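Local coordinates for protein polyphosphate kinase (Porphyromonas gingivalis, PDB 2O8R) that probably catalyses the reversible transfer of the terminal phosphate of ATP to a growing polyphosphate chain, with magnesium as cofactor, at residues Phe20-Leu25 and Val91-Glu96; Pro9-Asp14 and Cys574-Met579; Lys40-Phe45 and Glu96-Ile101; Thr588-Met593 and Val676-Ala681. The protein carries 3 engineered substitutions. One frame throughout, in Å; residues are numbered along the deposited sequence.

Interaction 1. Residues Phe20-Leu25 and Val91-Glu96; sequences FNERVL and VIRQDE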
# COMPACT_ATOMS: atom_id res chain seq x y z
N PHE A 20 18.73 -24.83 6.32
CA PHE A 20 17.98 -24.30 5.19
C PHE A 20 18.48 -22.91 4.83
O PHE A 20 18.72 -22.62 3.65
CB PHE A 20 16.48 -24.31 5.52
CG PHE A 20 15.68 -23.30 4.78
CD1 PHE A 20 15.46 -23.42 3.41
CD2 PHE A 20 15.11 -22.22 5.46
CE1 PHE A 20 14.71 -22.48 2.72
CE2 PHE A 20 14.35 -21.27 4.78
CZ PHE A 20 14.14 -21.40 3.41
N ASN A 21 18.69 -22.06 5.82
CA ASN A 21 19.16 -20.72 5.52
C ASN A 21 20.60 -20.71 5.04
O ASN A 21 20.98 -19.84 4.26
CB ASN A 21 18.90 -19.74 6.67
CG ASN A 21 18.30 -18.43 6.18
OD1 ASN A 21 17.59 -18.39 5.17
ND2 ASN A 21 18.58 -17.36 6.90
N GLU A 22 21.39 -21.70 5.47
CA GLU A 22 22.71 -21.93 4.88
C GLU A 22 22.62 -22.17 3.37
O GLU A 22 23.39 -21.61 2.59
CB GLU A 22 23.39 -23.12 5.57
CG GLU A 22 24.66 -23.61 4.88
CD GLU A 22 25.94 -23.37 5.69
OE1 GLU A 22 26.99 -23.93 5.29
OE2 GLU A 22 25.91 -22.65 6.72
N ARG A 23 21.66 -22.98 2.94
CA ARG A 23 21.46 -23.25 1.52
C ARG A 23 21.00 -22.00 0.74
O ARG A 23 21.31 -21.86 -0.45
CB ARG A 23 20.48 -24.40 1.34
CG ARG A 23 20.08 -24.67 -0.09
CD ARG A 23 21.26 -25.11 -0.93
NE ARG A 23 20.88 -25.28 -2.32
CZ ARG A 23 21.12 -24.40 -3.28
NH1 ARG A 23 21.74 -23.26 -3.00
NH2 ARG A 23 20.74 -24.65 -4.53
N VAL A 24 20.28 -21.11 1.41
CA VAL A 24 19.89 -19.83 0.81
C VAL A 24 21.14 -18.96 0.62
O VAL A 24 21.37 -18.40 -0.46
CB VAL A 24 18.83 -19.09 1.66
CG1 VAL A 24 18.47 -17.76 1.04
CG2 VAL A 24 17.58 -19.94 1.78
N LEU A 25 21.96 -18.89 1.66
CA LEU A 25 23.26 -18.23 1.59
C LEU A 25 24.13 -18.79 0.47
O LEU A 25 24.90 -18.06 -0.16
CB LEU A 25 23.99 -18.32 2.93
CG LEU A 25 25.23 -17.44 3.12
CD1 LEU A 25 25.04 -16.07 2.51
CD2 LEU A 25 25.55 -17.30 4.59
N VAL A 91 24.97 -18.77 13.69
CA VAL A 91 24.69 -17.49 13.03
C VAL A 91 25.96 -16.69 12.84
O VAL A 91 26.20 -16.16 11.77
CB VAL A 91 23.62 -16.67 13.77
CG1 VAL A 91 23.44 -15.32 13.10
CG2 VAL A 91 22.29 -17.40 13.76
N ILE A 92 26.80 -16.64 13.87
CA ILE A 92 28.07 -15.92 13.79
C ILE A 92 28.93 -16.43 12.64
O ILE A 92 29.58 -15.66 11.94
CB ILE A 92 28.83 -15.94 15.14
CG1 ILE A 92 28.14 -15.01 16.15
CG2 ILE A 92 30.28 -15.53 14.97
CD1 ILE A 92 28.62 -15.17 17.57
N ARG A 93 28.89 -17.75 12.44
CA ARG A 93 29.62 -18.38 11.36
C ARG A 93 29.04 -18.01 9.99
O ARG A 93 29.77 -17.65 9.06
CB ARG A 93 29.65 -19.91 11.56
CG ARG A 93 30.61 -20.63 10.63
CD ARG A 93 30.41 -22.14 10.63
NE ARG A 93 29.02 -22.55 10.42
CZ ARG A 93 28.41 -22.63 9.23
NH1 ARG A 93 29.04 -22.33 8.11
NH2 ARG A 93 27.14 -23.01 9.18
N GLN A 94 27.71 -18.05 9.88
CA GLN A 94 27.02 -17.75 8.62
C GLN A 94 27.22 -16.30 8.24
O GLN A 94 27.38 -15.95 7.07
CB GLN A 94 25.54 -18.08 8.75
CG GLN A 94 25.28 -19.55 8.92
CD GLN A 94 23.82 -19.92 8.87
OE1 GLN A 94 22.96 -19.16 9.30
NE2 GLN A 94 23.54 -21.11 8.36
N ASP A 95 27.22 -15.45 9.26
CA ASP A 95 27.48 -14.04 9.10
C ASP A 95 28.82 -13.80 8.42
O ASP A 95 28.91 -12.99 7.51
CB ASP A 95 27.45 -13.35 10.45
CG ASP A 95 27.30 -11.85 10.33
OD1 ASP A 95 26.50 -11.40 9.47
OD2 ASP A 95 27.97 -11.12 11.09
N GLU A 96 29.85 -14.52 8.87
CA GLU A 96 31.19 -14.38 8.31
C GLU A 96 31.23 -14.79 6.85
O GLU A 96 31.87 -14.13 6.01
CB GLU A 96 32.18 -15.22 9.10
CG GLU A 96 32.46 -14.69 10.49
CD GLU A 96 33.57 -15.46 11.18
OE1 GLU A 96 34.24 -16.28 10.51
OE2 GLU A 96 33.78 -15.23 12.39
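Glu22 and Gln94 face each other from two helical segments that run almost parallel, 7° apart in direction, with axes 11.1 Å from each other at closest approach. Polar side chains bridge this spacing. Glu22 has CG anti to its backbone N, and a bend at chi2 (112°) turns CD toward helix 83-112. Its OE2 then accepts from two donors. Arg93, the residue before Gln94, reaches it with NH2 to Glu22 OE2 at 2.8 Å in a salt bridge. The guanidinium meets the oxygen at its edge and nearly in plane, whereas the donor lies on the syn side of the carboxylate, 30° out of its plane. Gln94 NE2 takes the anti lone pair of the same Glu22 OE2 in a longer bond of 3.3 Å. Glu22 OE1 stands farther off, 3.8 Å from Arg93 NH1, so the hydrogen bonding across the contact falls on OE2 alone. One turn along helix 13-29, Leu25 rests its CD2 on the backbone O of Gln94 at 3.4 Å. The Gln94 amide also donates to Leu18 O, and Asn21 turns to Asn48, a predicted ATP-binding residue. Within the N-terminal domain the contact thus grades from a buried amide to an exposed guanidinium, and the paired donors on Glu22 OE2 would be expected to stabilise its negative charge.

Interaction 2. Residues Pro9-Asp14 and Cys574-Met579; sequences PFFRRD and CLVPDM. With SO4 (sulfate ion), chain C.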
# COMPACT_ATOMS: atom_id res chain seq x y z
N PRO A 9 16.76 -41.47 15.97
CA PRO A 9 17.42 -40.17 15.88
C PRO A 9 16.52 -39.10 15.25
O PRO A 9 15.69 -39.42 14.38
CB PRO A 9 18.61 -40.46 14.96
CG PRO A 9 18.10 -41.53 14.04
CD PRO A 9 17.18 -42.38 14.89
N PHE A 10 16.68 -37.85 15.70
CA PHE A 10 15.96 -36.70 15.14
C PHE A 10 16.82 -35.44 15.20
O PHE A 10 17.39 -35.13 16.25
CB PHE A 10 14.68 -36.40 15.92
CG PHE A 10 13.67 -37.50 15.92
CD1 PHE A 10 12.78 -37.65 14.87
CD2 PHE A 10 13.59 -38.39 16.98
CE1 PHE A 10 11.83 -38.66 14.87
CE2 PHE A 10 12.65 -39.40 16.99
CZ PHE A 10 11.76 -39.53 15.94
N PHE A 11 16.91 -34.71 14.09
CA PHE A 11 17.55 -33.40 14.12
C PHE A 11 16.69 -32.49 14.95
O PHE A 11 15.47 -32.66 14.97
CB PHE A 11 17.60 -32.79 12.73
CG PHE A 11 18.57 -33.45 11.81
CD1 PHE A 11 19.88 -33.67 12.21
CD2 PHE A 11 18.17 -33.82 10.53
CE1 PHE A 11 20.78 -34.28 11.34
CE2 PHE A 11 19.06 -34.41 9.65
CZ PHE A 11 20.37 -34.65 10.05
N ARG A 12 17.31 -31.54 15.64
CA ARG A 12 16.56 -30.44 16.25
C ARG A 12 16.02 -29.56 15.12
O ARG A 12 16.67 -29.38 14.09
CB ARG A 12 17.47 -29.64 17.17
CG ARG A 12 18.15 -30.51 18.19
CD ARG A 12 18.97 -29.74 19.21
NE ARG A 12 19.80 -30.67 19.98
CZ ARG A 12 19.43 -31.28 21.10
NH1 ARG A 12 18.22 -31.07 21.62
NH2 ARG A 12 20.26 -32.12 21.71
N ARG A 13 14.81 -29.03 15.29
CA ARG A 13 14.16 -28.34 14.18
C ARG A 13 14.88 -27.04 13.76
O ARG A 13 15.05 -26.79 12.57
CB ARG A 13 12.66 -28.12 14.44
CG ARG A 13 12.31 -27.41 15.73
CD ARG A 13 10.83 -27.07 15.76
NE ARG A 13 10.52 -25.99 14.82
CZ ARG A 13 9.29 -25.55 14.55
NH1 ARG A 13 8.24 -26.10 15.14
NH2 ARG A 13 9.12 -24.56 13.69
N ASP A 14 15.34 -26.27 14.74
CA ASP A 14 16.05 -25.01 14.51
C ASP A 14 17.41 -25.19 13.84
O ASP A 14 17.78 -24.41 12.97
CB ASP A 14 16.21 -24.24 15.82
CG ASP A 14 14.87 -23.89 16.44
OD1 ASP A 14 14.05 -23.28 15.74
OD2 ASP A 14 14.63 -24.24 17.61
N CYS A 574 13.55 -33.04 10.05
CA CYS A 574 14.06 -33.59 11.31
C CYS A 574 14.36 -35.06 11.21
O CYS A 574 14.89 -35.65 12.15
CB CYS A 574 13.06 -33.39 12.44
SG CYS A 574 12.74 -31.68 12.86
N LEU A 575 14.01 -35.66 10.09
CA LEU A 575 14.42 -37.01 9.79
C LEU A 575 15.89 -36.94 9.43
O LEU A 575 16.28 -36.12 8.62
CB LEU A 575 13.60 -37.56 8.62
CG LEU A 575 13.82 -39.01 8.21
CD1 LEU A 575 12.50 -39.61 7.75
CD2 LEU A 575 14.86 -39.12 7.11
N VAL A 576 16.69 -37.79 10.05
CA VAL A 576 18.13 -37.79 9.80
C VAL A 576 18.56 -38.90 8.86
O VAL A 576 18.36 -40.09 9.14
CB VAL A 576 18.96 -37.68 11.13
CG1 VAL A 576 18.21 -38.26 12.29
CG2 VAL A 576 20.37 -38.24 10.98
N PRO A 577 19.12 -38.51 7.71
CA PRO A 577 19.45 -39.46 6.65
C PRO A 577 20.78 -40.16 6.92
O PRO A 577 21.50 -39.78 7.85
CB PRO A 577 19.57 -38.56 5.42
CG PRO A 577 20.06 -37.27 5.96
CD PRO A 577 19.50 -37.13 7.35
N ASP A 578 21.08 -41.16 6.09
CA ASP A 578 22.33 -41.90 6.14
C ASP A 578 22.54 -42.56 7.49
O ASP A 578 23.62 -42.49 8.08
CB ASP A 578 23.52 -40.99 5.81
CG ASP A 578 23.36 -40.27 4.49
OD1 ASP A 578 22.61 -40.76 3.62
OD2 ASP A 578 24.00 -39.20 4.33
N MSE A 579 21.49 -43.19 7.99
CA MSE A 579 21.51 -43.87 9.26
C MSE A 579 20.95 -45.25 9.03
O MSE A 579 20.26 -45.46 8.05
CB MSE A 579 20.63 -43.13 10.25
CG MSE A 579 21.03 -41.70 10.45
SE MSE A 579 22.41 -41.44 11.80
CE MSE A 579 24.07 -41.72 10.81
S SO4 C . 13.19 -29.55 18.67
O1 SO4 C . 12.57 -30.34 17.61
O2 SO4 C . 14.33 -28.78 18.14
O3 SO4 C . 12.22 -28.61 19.23
O4 SO4 C . 13.67 -30.46 19.70
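Phe11 and Cys574 bring two irregular segments together through one backbone hydrogen bond, Phe11 N to Cys574 O at 3.0 Å, the donor tilted 26° from the carbonyl plane. The same oxygen receives a CA-H...O contact from Phe10 CA at 3.3 Å. Apolar contacts centre on the Phe11 ring. Val576 lies over one face in a CH-pi contact, its CB 3.7 Å from the ring centroid and shifted toward the rim, while Pro577 CD approaches Phe11 CE2 obliquely at 3.6 Å. Val576 CG1 meets Pro9 CB at 3.5 Å, the two side chains crossing at about a right angle. Farther along, Cys574 SG packs against CB of Arg13 at 3.9 Å. A sulfate, probably from the crystallisation liquor, is held by a main-chain N-H: Arg13 N donates to its O2 at 2.9 Å and weakly to O1. Because Arg12 is the N-cap of helix 13-29, this N-H belongs to the first turn, and the anion sits at the helix start, where the dipole would favour negative charge. Joined by one backbone bond and apolar side chains, the N-terminal and second phospholipase D-like domains meet here by shape fit rather than charge pairing.

Interaction 3. Residues Lys40-Phe45 and Glu96-Ile101; sequences KFLSIF and ELYYRI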
# COMPACT_ATOMS: atom_id res chain seq x y z
N LYS A 40 19.58 -10.92 -4.57
CA LYS A 40 18.25 -11.29 -4.08
C LYS A 40 18.33 -12.32 -2.96
O LYS A 40 17.65 -12.19 -1.95
CB LYS A 40 17.37 -11.83 -5.21
CG LYS A 40 16.23 -10.92 -5.64
CD LYS A 40 16.70 -9.54 -6.10
CE LYS A 40 15.59 -8.53 -5.90
NZ LYS A 40 16.10 -7.15 -6.12
N PHE A 41 19.16 -13.34 -3.14
CA PHE A 41 19.26 -14.40 -2.14
C PHE A 41 19.96 -13.97 -0.84
O PHE A 41 19.64 -14.48 0.23
CB PHE A 41 19.85 -15.68 -2.74
CG PHE A 41 18.81 -16.55 -3.34
CD1 PHE A 41 18.34 -16.30 -4.61
CD2 PHE A 41 18.24 -17.57 -2.61
CE1 PHE A 41 17.34 -17.08 -5.17
CE2 PHE A 41 17.25 -18.35 -3.15
CZ PHE A 41 16.79 -18.09 -4.44
N LEU A 42 20.88 -13.03 -0.95
CA LEU A 42 21.50 -12.43 0.21
C LEU A 42 20.38 -11.76 1.02
O LEU A 42 20.22 -12.01 2.21
CB LEU A 42 22.55 -11.41 -0.23
CG LEU A 42 23.99 -11.43 0.27
CD1 LEU A 42 24.52 -12.84 0.49
CD2 LEU A 42 24.93 -10.61 -0.66
N SER A 43 19.59 -10.93 0.35
CA SER A 43 18.47 -10.24 0.98
C SER A 43 17.49 -11.21 1.66
O SER A 43 17.13 -11.02 2.82
CB SER A 43 17.76 -9.37 -0.07
OG SER A 43 16.35 -9.40 0.10
N ILE A 44 17.11 -12.26 0.93
CA ILE A 44 16.22 -13.31 1.44
C ILE A 44 16.77 -13.93 2.71
O ILE A 44 16.06 -14.02 3.71
CB ILE A 44 15.96 -14.42 0.39
CG1 ILE A 44 15.11 -13.88 -0.76
CG2 ILE A 44 15.28 -15.62 1.05
CD1 ILE A 44 15.01 -14.82 -1.97
N PHE A 45 18.05 -14.31 2.67
CA PHE A 45 18.74 -14.88 3.83
C PHE A 45 18.60 -13.98 5.05
O PHE A 45 18.35 -14.45 6.16
CB PHE A 45 20.21 -15.11 3.52
CG PHE A 45 21.03 -15.49 4.71
CD1 PHE A 45 21.23 -16.82 5.04
CD2 PHE A 45 21.63 -14.51 5.50
CE1 PHE A 45 21.99 -17.17 6.14
CE2 PHE A 45 22.39 -14.85 6.59
CZ PHE A 45 22.57 -16.18 6.92
N GLU A 96 29.85 -14.52 8.87
CA GLU A 96 31.19 -14.38 8.31
C GLU A 96 31.23 -14.79 6.85
O GLU A 96 31.87 -14.13 6.01
CB GLU A 96 32.18 -15.22 9.10
CG GLU A 96 32.46 -14.69 10.49
CD GLU A 96 33.57 -15.46 11.18
OE1 GLU A 96 34.24 -16.28 10.51
OE2 GLU A 96 33.78 -15.23 12.39
N LEU A 97 30.55 -15.89 6.55
CA LEU A 97 30.36 -16.31 5.17
C LEU A 97 29.67 -15.22 4.33
O LEU A 97 30.16 -14.87 3.25
CB LEU A 97 29.55 -17.60 5.12
CG LEU A 97 29.18 -18.16 3.75
CD1 LEU A 97 30.42 -18.39 2.89
CD2 LEU A 97 28.42 -19.44 3.95
N TYR A 98 28.56 -14.68 4.85
CA TYR A 98 27.79 -13.62 4.19
C TYR A 98 28.68 -12.46 3.74
O TYR A 98 28.63 -12.04 2.58
CB TYR A 98 26.71 -13.12 5.14
CG TYR A 98 25.61 -12.26 4.54
CD1 TYR A 98 24.35 -12.79 4.31
CD2 TYR A 98 25.82 -10.92 4.25
CE1 TYR A 98 23.33 -12.01 3.78
CE2 TYR A 98 24.81 -10.13 3.72
CZ TYR A 98 23.57 -10.68 3.49
OH TYR A 98 22.57 -9.89 2.96
N TYR A 99 29.50 -11.95 4.65
CA TYR A 99 30.35 -10.81 4.33
C TYR A 99 31.47 -11.14 3.34
O TYR A 99 31.83 -10.30 2.51
CB TYR A 99 30.86 -10.15 5.59
CG TYR A 99 29.82 -9.25 6.24
CD1 TYR A 99 29.69 -7.91 5.85
CD2 TYR A 99 28.97 -9.72 7.22
CE1 TYR A 99 28.74 -7.08 6.43
CE2 TYR A 99 28.02 -8.90 7.81
CZ TYR A 99 27.91 -7.59 7.41
OH TYR A 99 26.98 -6.79 8.01
N ARG A 100 31.99 -12.36 3.42
CA ARG A 100 32.92 -12.86 2.42
C ARG A 100 32.28 -12.83 1.04
O ARG A 100 32.86 -12.31 0.10
CB ARG A 100 33.41 -14.27 2.77
CG ARG A 100 34.75 -14.28 3.49
CD ARG A 100 35.27 -15.70 3.68
NE ARG A 100 34.64 -16.35 4.84
CZ ARG A 100 33.95 -17.48 4.79
NH1 ARG A 100 33.80 -18.13 3.65
NH2 ARG A 100 33.42 -17.97 5.91
N ILE A 101 31.07 -13.36 0.91
CA ILE A 101 30.35 -13.32 -0.36
C ILE A 101 30.15 -11.88 -0.81
O ILE A 101 30.40 -11.55 -1.96
CB ILE A 101 29.01 -14.07 -0.28
CG1 ILE A 101 29.27 -15.53 0.05
CG2 ILE A 101 28.29 -14.02 -1.61
CD1 ILE A 101 28.07 -16.28 0.48
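Tyr98 fills the space between two nearly antiparallel helices, where segments 40-45 and 96-101 lie 11.7 Å apart between axes and cross at -158°. The close part of the contact is built round its ring. With CG anti to the backbone N (chi1 -166°), the tyrosine extends toward helix 35-63, and Leu42 settles over one face: CD1 is 3.8 Å from the Tyr98 ring centroid in a CH-pi contact, and Leu42 CG lies 3.3 Å from Tyr98 CZ. Phe45 comes from the other side of the ring plane, its CD2 3.4 Å from Tyr98 CD1. The two aromatic side chains slide past each other in opposite directions, and their planes are 39° apart, an oblique pairing that is neither a stack nor edge-to-face. At the end of the ring the hydroxyl makes a weak hydrogen bond, Tyr98 OH to Leu42 O at 3.3 Å. That carbonyl also accepts from Ser46 OG, a further weak partner of the tyrosine hydroxyl.

Much looser is the flank formed by Ile101, whose CG2 comes no nearer to Leu42 than 4.5 Å from CD1. No charged side chain joins the two segments, and the residues that meet are buried. Helix 13-29 lies against this apolar flank, with Leu25 on Ile101 and Ala28 on Leu42. Beyond the contact, Leu42 also packs on Phe102 and Ile106 farther along helix 83-112, while Leu303 and Leu306, in the loop after strand 294-297, touch Tyr98 and Leu42 respectively.

Interaction 4. Residues Thr588-Met593 and Val676-Ala681; sequences TRLVDM and VRAQAA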
# COMPACT_ATOMS: atom_id res chain seq x y z
N THR A 588 16.35 -35.01 -0.46
CA THR A 588 16.74 -33.96 -1.37
C THR A 588 16.12 -32.63 -0.97
O THR A 588 14.91 -32.53 -0.79
CB THR A 588 16.34 -34.31 -2.80
OG1 THR A 588 16.98 -35.55 -3.16
CG2 THR A 588 16.76 -33.22 -3.78
N ARG A 589 16.97 -31.63 -0.80
CA ARG A 589 16.51 -30.27 -0.68
C ARG A 589 16.76 -29.55 -2.00
O ARG A 589 17.90 -29.43 -2.46
CB ARG A 589 17.25 -29.56 0.43
CG ARG A 589 17.12 -28.07 0.41
CD ARG A 589 17.95 -27.50 1.53
NE ARG A 589 17.29 -27.75 2.80
CZ ARG A 589 17.91 -27.89 3.96
NH1 ARG A 589 19.23 -27.82 4.02
NH2 ARG A 589 17.20 -28.11 5.06
N LEU A 590 15.68 -29.10 -2.63
CA LEU A 590 15.77 -28.30 -3.83
C LEU A 590 15.45 -26.85 -3.52
O LEU A 590 14.33 -26.53 -3.11
CB LEU A 590 14.82 -28.83 -4.90
CG LEU A 590 14.87 -28.05 -6.22
CD1 LEU A 590 16.27 -28.09 -6.82
CD2 LEU A 590 13.81 -28.56 -7.20
N VAL A 591 16.45 -25.98 -3.69
CA VAL A 591 16.31 -24.53 -3.59
C VAL A 591 16.84 -23.92 -4.88
O VAL A 591 17.96 -24.22 -5.31
CB VAL A 591 17.09 -23.97 -2.38
CG1 VAL A 591 17.39 -22.47 -2.53
CG2 VAL A 591 16.35 -24.26 -1.10
N ASP A 592 16.03 -23.07 -5.49
CA ASP A 592 16.34 -22.40 -6.75
C ASP A 592 15.56 -21.07 -6.71
O ASP A 592 15.06 -20.67 -5.64
CB ASP A 592 15.88 -23.29 -7.91
CG ASP A 592 16.64 -23.04 -9.22
OD1 ASP A 592 17.41 -22.06 -9.33
OD2 ASP A 592 16.44 -23.83 -10.17
N MSE A 593 15.44 -20.40 -7.85
CA MSE A 593 14.77 -19.10 -7.91
C MSE A 593 13.30 -19.10 -7.45
O MSE A 593 12.86 -18.17 -6.78
CB MSE A 593 14.86 -18.52 -9.31
CG MSE A 593 14.55 -17.05 -9.35
SE MSE A 593 14.61 -16.30 -11.13
CE MSE A 593 15.21 -14.51 -10.64
N VAL A 676 20.99 -30.89 -15.78
CA VAL A 676 19.56 -30.71 -15.67
C VAL A 676 19.28 -29.90 -14.42
O VAL A 676 19.65 -30.29 -13.31
CB VAL A 676 18.78 -32.06 -15.69
CG1 VAL A 676 19.54 -33.14 -15.00
CG2 VAL A 676 17.39 -31.92 -15.06
N ARG A 677 18.66 -28.74 -14.63
CA ARG A 677 18.12 -27.99 -13.52
C ARG A 677 16.59 -27.98 -13.63
O ARG A 677 16.00 -27.61 -14.66
CB ARG A 677 18.78 -26.61 -13.39
CG ARG A 677 17.91 -25.43 -13.57
CD ARG A 677 18.56 -24.19 -12.99
NE ARG A 677 17.57 -23.12 -12.89
CZ ARG A 677 17.18 -22.36 -13.91
NH1 ARG A 677 17.71 -22.55 -15.11
NH2 ARG A 677 16.27 -21.41 -13.73
N ALA A 678 15.98 -28.45 -12.55
CA ALA A 678 14.59 -28.84 -12.55
C ALA A 678 13.64 -27.73 -12.98
O ALA A 678 12.66 -27.99 -13.68
CB ALA A 678 14.20 -29.42 -11.19
N GLN A 679 13.94 -26.49 -12.59
CA GLN A 679 13.05 -25.38 -12.89
C GLN A 679 13.12 -24.97 -14.35
O GLN A 679 12.12 -24.53 -14.93
CB GLN A 679 13.26 -24.21 -11.91
CG GLN A 679 12.63 -24.49 -10.52
CD GLN A 679 12.80 -23.35 -9.50
OE1 GLN A 679 13.23 -22.24 -9.83
NE2 GLN A 679 12.44 -23.62 -8.26
N ALA A 680 14.29 -25.14 -14.97
CA ALA A 680 14.36 -25.00 -16.43
C ALA A 680 13.65 -26.17 -17.11
O ALA A 680 12.74 -25.98 -17.93
CB ALA A 680 15.79 -24.90 -16.89
N ALA A 681 14.02 -27.38 -16.73
CA ALA A 681 13.54 -28.58 -17.40
C ALA A 681 12.02 -28.77 -17.35
O ALA A 681 11.41 -29.21 -18.33
CB ALA A 681 14.25 -29.80 -16.86
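Asp592 turns its CG anti to the backbone N (chi1 -155°), and Arg677, extended from CG to NE, reaches across to meet it. Two residues on, Gln679 holds CG beside its own backbone N (chi1 -75°) and is extended beyond it, which carries its amide to the same aspartate. The salt bridge runs from Arg677 NE to the syn lone pair of Asp592 OD2 at 3.0 Å. Although the oxygen sits at the guanidinium edge and close to its plane, the carboxylate itself is turned 76° against that plane. Asp592 OD1 has a second cation in Lys655, so the buried carboxylate is balanced from two directions, which would favour its ionised form.

In the fold, this contact lies in the second phospholipase D-like domain, where the chain leaving strand 585-589 of the central sheet passes the beginning of helix 678-691. Arg677 occupies the N-cap position of that helix.

Gln679 and Asp592 approach tip to tip, with Gln679 OE1 3.4 Å from Asp592 CB. The amide has its polar partners just beyond: NE2 donates to Glu596 OE2, and OE1 accepts from Tyr594 N. On the apolar side, nearer the strand, Leu590 CD2 touches Ala678 CB at 4.1 Å, and Gln649 of helix 636-651 packs on both residues. Met593, a selenomethionine, brings its CB to 4.1 Å from Gln679 OE1 at the opposite end of the contact.

In the fold
Interactions 1 and 3 share helix 83-112 and Glu96, and stack along the same helical bundle, touching through Leu25 with Leu97 and Ile101. Interaction 3 is the apolar, aromatic part of that core; interaction 1 adds a charged bridge at its margin. Interaction 4 is also buried but belongs to the second phospholipase D-like domain, where a buried carboxylate is met by cations. It touches the bundle through Arg23 on Val591 and Phe41 on Asp592. Interaction 2, only partly buried, runs into the start of the helix 13-29 that interaction 1 also uses and relies on backbone and hydrophobic contacts. It spans the two domains, and its chain loop encloses interactions 1 and 3.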